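Local structure of putative vitamin-B12 independent methionine synthase family protein (Listeria monocytogenes, 1YPX) at residues D74-L79 against T136-A141. The protein probably acts as a zinc-dependent methyltransferase of the cobalamin-independent methionine synthase family, passing a methyl group from a folate donor to homocysteine. Sequence-based numbering, arbitrary orientation.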
loop_
_atom_site.group_PDB
_atom_site.type_symbol
_atom_site.label_atom_id
_atom_site.label_comp_id
_atom_site.label_asym_id
_atom_site.label_seq_id
_atom_site.Cartn_x
_atom_site.Cartn_y
_atom_site.Cartn_z
ATOM N N ASP A 74 13.391 -2.269 2.423
ATOM C CA ASP A 74 14.319 -1.461 1.621
ATOM C C ASP A 74 14.028 0.007 1.919
ATOM O O ASP A 74 14.931 0.846 1.942
ATOM C CB ASP A 74 14.125 -1.691 0.114
ATOM C CG ASP A 74 14.924 -2.867 -0.413
ATOM O OD1 ASP A 74 16.183 -2.803 -0.436
ATOM O OD2 ASP A 74 14.290 -3.870 -0.809
ATOM N N PHE A 75 12.755 0.314 2.131
ATOM C CA PHE A 75 12.373 1.666 2.433
ATOM C C PHE A 75 12.827 2.013 3.836
ATOM O O PHE A 75 13.352 3.102 4.082
ATOM C CB PHE A 75 10.860 1.849 2.331
ATOM C CG PHE A 75 10.397 3.210 2.764
ATOM C CD1 PHE A 75 10.079 3.465 4.092
ATOM C CD2 PHE A 75 10.345 4.259 1.853
ATOM C CE1 PHE A 75 9.719 4.747 4.511
ATOM C CE2 PHE A 75 9.987 5.546 2.256
ATOM C CZ PHE A 75 9.675 5.786 3.587
ATOM N N LEU A 76 12.622 1.082 4.759
ATOM C CA LEU A 76 12.993 1.310 6.153
ATOM C C LEU A 76 14.504 1.354 6.405
ATOM O O LEU A 76 15.011 2.292 7.041
ATOM C CB LEU A 76 12.348 0.246 7.042
ATOM C CG LEU A 76 10.820 0.310 7.109
ATOM C CD1 LEU A 76 10.287 -0.977 7.716
ATOM C CD2 LEU A 76 10.384 1.533 7.927
ATOM N N GLU A 77 15.217 0.346 5.910
ATOM C CA GLU A 77 16.661 0.291 6.090
ATOM C C GLU A 77 17.341 1.514 5.473
ATOM O O GLU A 77 18.533 1.735 5.678
ATOM C CB GLU A 77 17.244 -0.979 5.465
ATOM C CG GLU A 77 17.316 -0.944 3.950
ATOM C CD GLU A 77 18.249 -2.004 3.387
ATOM O OE1 GLU A 77 19.441 -2.012 3.781
ATOM O OE2 GLU A 77 17.795 -2.818 2.546
ATOM N N ASN A 78 16.585 2.301 4.711
ATOM C CA ASN A 78 17.127 3.500 4.089
ATOM C C ASN A 78 16.744 4.742 4.866
ATOM O O ASN A 78 16.794 5.848 4.354
ATOM C CB ASN A 78 16.655 3.633 2.645
ATOM C CG ASN A 78 17.531 2.879 1.683
ATOM O OD1 ASN A 78 17.117 1.880 1.115
ATOM N ND2 ASN A 78 18.758 3.350 1.503
ATOM N N LEU A 79 16.336 4.548 6.103
ATOM C CA LEU A 79 15.995 5.660 6.959
ATOM C C LEU A 79 17.174 5.752 7.929
ATOM O O LEU A 79 17.680 4.726 8.395
ATOM C CB LEU A 79 14.699 5.367 7.719
ATOM C CG LEU A 79 13.401 5.369 6.913
ATOM C CD1 LEU A 79 12.264 4.818 7.773
ATOM C CD2 LEU A 79 13.070 6.807 6.440
ATOM N N THR A 136 3.876 2.988 -3.167
ATOM C CA THR A 136 3.555 2.255 -1.945
ATOM C C THR A 136 4.784 2.147 -1.042
ATOM O O THR A 136 5.883 1.850 -1.510
ATOM C CB THR A 136 3.083 0.780 -2.253
ATOM O OG1 THR A 136 4.194 0.002 -2.735
ATOM C CG2 THR A 136 1.988 0.761 -3.316
ATOM N N ILE A 137 4.600 2.398 0.245
ATOM C CA ILE A 137 5.688 2.257 1.199
ATOM C C ILE A 137 5.039 1.614 2.405
ATOM O O ILE A 137 3.814 1.620 2.524
ATOM C CB ILE A 137 6.319 3.628 1.634
ATOM C CG1 ILE A 137 5.293 4.460 2.409
ATOM C CG2 ILE A 137 6.793 4.411 0.407
ATOM C CD1 ILE A 137 5.831 5.798 2.859
ATOM N N PRO A 138 5.841 1.000 3.289
ATOM C CA PRO A 138 5.228 0.387 4.468
ATOM C C PRO A 138 4.748 1.473 5.395
ATOM O O PRO A 138 5.218 2.615 5.342
ATOM C CB PRO A 138 6.370 -0.416 5.092
ATOM C CG PRO A 138 7.600 0.292 4.606
ATOM C CD PRO A 138 7.247 0.588 3.166
ATOM N N SER A 139 3.803 1.098 6.238
ATOM C CA SER A 139 3.222 1.977 7.229
ATOM C C SER A 139 4.259 2.259 8.310
ATOM O O SER A 139 5.072 1.404 8.636
ATOM C CB SER A 139 2.010 1.280 7.847
ATOM O OG SER A 139 1.440 2.052 8.883
ATOM N N PRO A 140 4.252 3.462 8.885
ATOM C CA PRO A 140 5.260 3.696 9.922
ATOM C C PRO A 140 5.160 2.694 11.084
ATOM O O PRO A 140 6.163 2.365 11.705
ATOM C CB PRO A 140 4.989 5.142 10.346
ATOM C CG PRO A 140 3.531 5.294 10.125
ATOM C CD PRO A 140 3.310 4.590 8.797
ATOM N N ALA A 141 3.955 2.197 11.350
ATOM C CA ALA A 141 3.743 1.243 12.431
ATOM C C ALA A 141 4.390 -0.093 12.106
ATOM O O ALA A 141 4.463 -0.981 12.956
ATOM C CB ALA A 141 2.249 1.050 12.683
#
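Phe75 and Ile137 bring the two backbones to their closest approach, with CA atoms 6.8 Å apart, and no hydrogen bond crosses from residues 74-79 to residues 136-141; side chains alone make the contact. On the helical side, Leu79 N donates a hydrogen bond to Leu76 O, closing a type I turn that starts at Leu76, itself one of the touching residues. The Phe75 ring is the main element. Its CG stands anti to the backbone N (chi1 175°), which carries the ring out to the strand and lays one face on Ile137. The geometry fits a CH-pi contact: Ile137 CB sits 4.1 Å from the centroid of the Phe75 ring and 11° off the ring normal. Both branches of the isoleucine follow the ring, CG2 lying 3.8 Å from Phe75 CD2 and CD1 reaching Phe75 CZ at 3.9 Å. Pro138 meets the base of the same side chain obliquely, its CD 3.9 Å from Phe75 CB. The far corner of the proline ring, CG, also touches Leu76 CG at 4.1 Å, where the two side chains run past each other in opposite directions. All four residues are buried, consistent with purely apolar packing. Phe116 meets the Phe75 ring edge-to-face, and His114 NE2 is hydrogen-bonded to Phe75 O. Phe176 of helix 158-178 touches both Phe75 and Ile137, while Ile137 pairs through its backbone with strand 183-188. The contact thus packs the short helix 73-76 against the C-terminal end of strand 132-138 in the parallel sheet of this TIM-barrel-like fold.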